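Local coordinates for Rbsd/fucu transport protein family protein (Streptococcus pneumoniae, PDB 4A34) that probably interconverts the alpha and beta anomers of L-fucose, as a fucose mutarotase of the RbsD/FucU family that binds beta-L-fucopyranose, at residues S70-N75 / Y112-K117. Residues are numbered along the deposited sequence; the frame is centred on the assembly and turned at random.
Sequences SIQFMN and YERSKK. With FUL (beta-L-fucopyranose), chain B.
Gln72 and Arg114 meet as stacked flat groups: amide and guanidinium planes lie 24° apart, with Gln72 OE1 over the centre of one guanidinium face, 3.2 Å from Arg114 CZ. Although Gln72 OE1 also comes within 3.2 Å of Arg114 NH1, it sits above the plane, where the N-H angles are poor, so stacking rather than hydrogen bonding describes the pair. A bend at chi2 (85°) turns the Gln72 amide across the arginine chain. Each group has its polar partner outside the stack: Gln72 NE2 bonds Ser69 OG, and Arg114 NH1 forms a salt bridge with Glu25.

Two residues along the strand, Met74 reaches out with CG anti to the backbone N (chi1 174°), then bends at chi3 to bring CE 3.7 Å from Tyr112 CE1, an oblique apolar approach to the ring. At the ring's edge and in its plane lies fucose O1, hydrogen-bonded to Tyr112 OH at 2.9 Å; Arg108 NE also bonds this hydroxyl. His22 of the second subunit packs on Tyr112 and hydrogen-bonds the sugar through ND1. Helix 108-116 thus packs on strand 71-74 through Gln72 and Met74, while its tyrosine contacts the anomeric hydroxyl in an intersubunit fucose pocket of this RbsD/FucU-family protein.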
loop_
_atom_site.group_PDB
_atom_site.type_symbol
_atom_site.label_atom_id
_atom_site.label_comp_id
_atom_site.label_asym_id
_atom_site.label_seq_id
_atom_site.Cartn_x
_atom_site.Cartn_y
_atom_site.Cartn_z
ATOM N N SER I 70 -14.391 -32.290 -12.392
ATOM C CA SER I 70 -14.563 -30.848 -12.313
ATOM C C SER I 70 -15.105 -30.441 -10.944
ATOM O O SER I 70 -15.145 -29.254 -10.615
ATOM C CB SER I 70 -15.485 -30.355 -13.430
ATOM O OG SER I 70 -16.840 -30.602 -13.105
ATOM N N ILE I 71 -15.520 -31.434 -10.155
ATOM C CA ILE I 71 -16.089 -31.212 -8.815
ATOM C C ILE I 71 -15.446 -32.156 -7.789
ATOM O O ILE I 71 -15.266 -33.346 -8.056
ATOM C CB ILE I 71 -17.635 -31.383 -8.828
ATOM C CG1 ILE I 71 -18.293 -30.310 -9.700
ATOM C CG2 ILE I 71 -18.219 -31.334 -7.428
ATOM C CD1 ILE I 71 -19.610 -30.727 -10.283
ATOM N N GLN I 72 -15.080 -31.618 -6.629
ATOM C CA GLN I 72 -14.503 -32.429 -5.560
ATOM C C GLN I 72 -15.196 -32.168 -4.238
ATOM O O GLN I 72 -15.475 -31.021 -3.892
ATOM C CB GLN I 72 -13.004 -32.166 -5.389
ATOM C CG GLN I 72 -12.115 -32.663 -6.509
ATOM C CD GLN I 72 -12.011 -31.665 -7.635
ATOM O OE1 GLN I 72 -11.562 -30.527 -7.442
ATOM N NE2 GLN I 72 -12.441 -32.076 -8.821
ATOM N N PHE I 73 -15.475 -33.233 -3.496
ATOM C CA PHE I 73 -15.945 -33.086 -2.129
ATOM C C PHE I 73 -14.822 -33.498 -1.188
ATOM O O PHE I 73 -13.790 -33.989 -1.638
ATOM C CB PHE I 73 -17.219 -33.896 -1.863
ATOM C CG PHE I 73 -18.393 -33.521 -2.735
ATOM C CD1 PHE I 73 -18.476 -32.276 -3.348
ATOM C CD2 PHE I 73 -19.442 -34.414 -2.910
ATOM C CE1 PHE I 73 -19.574 -31.940 -4.147
ATOM C CE2 PHE I 73 -20.541 -34.085 -3.704
ATOM C CZ PHE I 73 -20.603 -32.849 -4.328
ATOM N N MET I 74 -15.004 -33.260 0.105
ATOM C CA MET I 74 -14.020 -33.667 1.096
ATOM C C MET I 74 -14.521 -34.922 1.782
ATOM O O MET I 74 -15.547 -34.887 2.462
ATOM C CB MET I 74 -13.788 -32.558 2.125
ATOM C CG MET I 74 -12.878 -32.963 3.288
ATOM S SD MET I 74 -12.742 -31.718 4.588
ATOM C CE MET I 74 -11.648 -30.529 3.808
ATOM N N ASN I 75 -13.793 -36.024 1.613
ATOM C CA ASN I 75 -14.197 -37.301 2.195
ATOM C C ASN I 75 -14.156 -37.307 3.724
ATOM O O ASN I 75 -13.381 -36.574 4.337
ATOM C CB ASN I 75 -13.364 -38.457 1.633
ATOM C CG ASN I 75 -14.185 -39.734 1.462
ATOM O OD1 ASN I 75 -15.173 -39.958 2.171
ATOM N ND2 ASN I 75 -13.784 -40.571 0.509
ATOM N N TYR I 112 -7.177 -29.621 1.309
ATOM C CA TYR I 112 -6.546 -28.389 1.789
ATOM C C TYR I 112 -5.562 -27.857 0.757
ATOM O O TYR I 112 -5.642 -26.696 0.348
ATOM C CB TYR I 112 -5.825 -28.616 3.125
ATOM C CG TYR I 112 -6.723 -28.817 4.344
ATOM C CD1 TYR I 112 -8.087 -28.484 4.319
ATOM C CD2 TYR I 112 -6.191 -29.302 5.543
ATOM C CE1 TYR I 112 -8.899 -28.658 5.454
ATOM C CE2 TYR I 112 -7.000 -29.479 6.684
ATOM C CZ TYR I 112 -8.350 -29.157 6.631
ATOM O OH TYR I 112 -9.140 -29.332 7.753
ATOM N N GLU I 113 -4.653 -28.724 0.320
ATOM C CA GLU I 113 -3.630 -28.351 -0.651
ATOM C C GLU I 113 -4.192 -27.875 -2.002
ATOM O O GLU I 113 -3.723 -26.877 -2.552
ATOM C CB GLU I 113 -2.597 -29.479 -0.822
ATOM C CG GLU I 113 -1.804 -29.841 0.457
ATOM C CD GLU I 113 -0.994 -28.675 1.026
ATOM O OE1 GLU I 113 -0.426 -27.888 0.236
ATOM O OE2 GLU I 113 -0.930 -28.544 2.273
ATOM N N ARG I 114 -5.200 -28.560 -2.533
ATOM C CA ARG I 114 -5.820 -28.081 -3.773
ATOM C C ARG I 114 -6.518 -26.721 -3.578
ATOM O O ARG I 114 -6.486 -25.866 -4.469
ATOM C CB ARG I 114 -6.770 -29.110 -4.396
ATOM C CG ARG I 114 -6.785 -29.011 -5.925
ATOM C CD ARG I 114 -8.128 -29.371 -6.512
ATOM N NE ARG I 114 -8.185 -30.730 -7.036
ATOM C CZ ARG I 114 -8.542 -31.045 -8.278
ATOM N NH1 ARG I 114 -8.880 -30.102 -9.139
ATOM N NH2 ARG I 114 -8.565 -32.312 -8.663
ATOM N N SER I 115 -7.113 -26.514 -2.403
ATOM C CA SER I 115 -7.740 -25.232 -2.076
ATOM C C SER I 115 -6.748 -24.053 -2.024
ATOM O O SER I 115 -7.136 -22.912 -2.248
ATOM C CB SER I 115 -8.539 -25.324 -0.776
ATOM O OG SER I 115 -7.719 -25.086 0.349
ATOM N N LYS I 116 -5.479 -24.336 -1.736
ATOM C CA LYS I 116 -4.440 -23.301 -1.713
ATOM C C LYS I 116 -4.063 -22.871 -3.129
ATOM O O LYS I 116 -3.601 -21.751 -3.343
ATOM C CB LYS I 116 -3.198 -23.777 -0.963
ATOM C CG LYS I 116 -3.426 -24.110 0.495
ATOM C CD LYS I 116 -2.120 -24.469 1.204
ATOM C CE LYS I 116 -2.371 -24.747 2.673
ATOM N NZ LYS I 116 -1.284 -25.535 3.289
ATOM N N LYS I 117 -4.281 -23.774 -4.085
ATOM C CA LYS I 117 -3.983 -23.522 -5.496
ATOM C C LYS I 117 -5.204 -23.022 -6.258
ATOM O O LYS I 117 -5.113 -22.718 -7.445
ATOM C CB LYS I 117 -3.439 -24.789 -6.168
ATOM C CG LYS I 117 -1.908 -24.857 -6.250
ATOM C CD LYS I 117 -1.301 -25.932 -5.354
ATOM C CE LYS I 117 -1.200 -27.281 -6.068
ATOM N NZ LYS I 117 -0.702 -28.358 -5.149
HETATM C C1 FUL B . -12.909 -29.429 8.166
HETATM C C2 FUL B . -14.259 -28.770 7.852
HETATM O O2 FUL B . -14.225 -28.028 6.654
HETATM C C3 FUL B . -15.291 -29.885 7.709
HETATM O O3 FUL B . -16.574 -29.364 7.491
HETATM C C4 FUL B . -15.305 -30.748 8.959
HETATM O O4 FUL B . -15.672 -29.938 10.044
HETATM C C5 FUL B . -13.902 -31.291 9.196
HETATM C C6 FUL B . -13.871 -32.246 10.382
HETATM O O5 FUL B . -13.025 -30.182 9.364
HETATM O O1 FUL B . -11.878 -28.484 8.302
#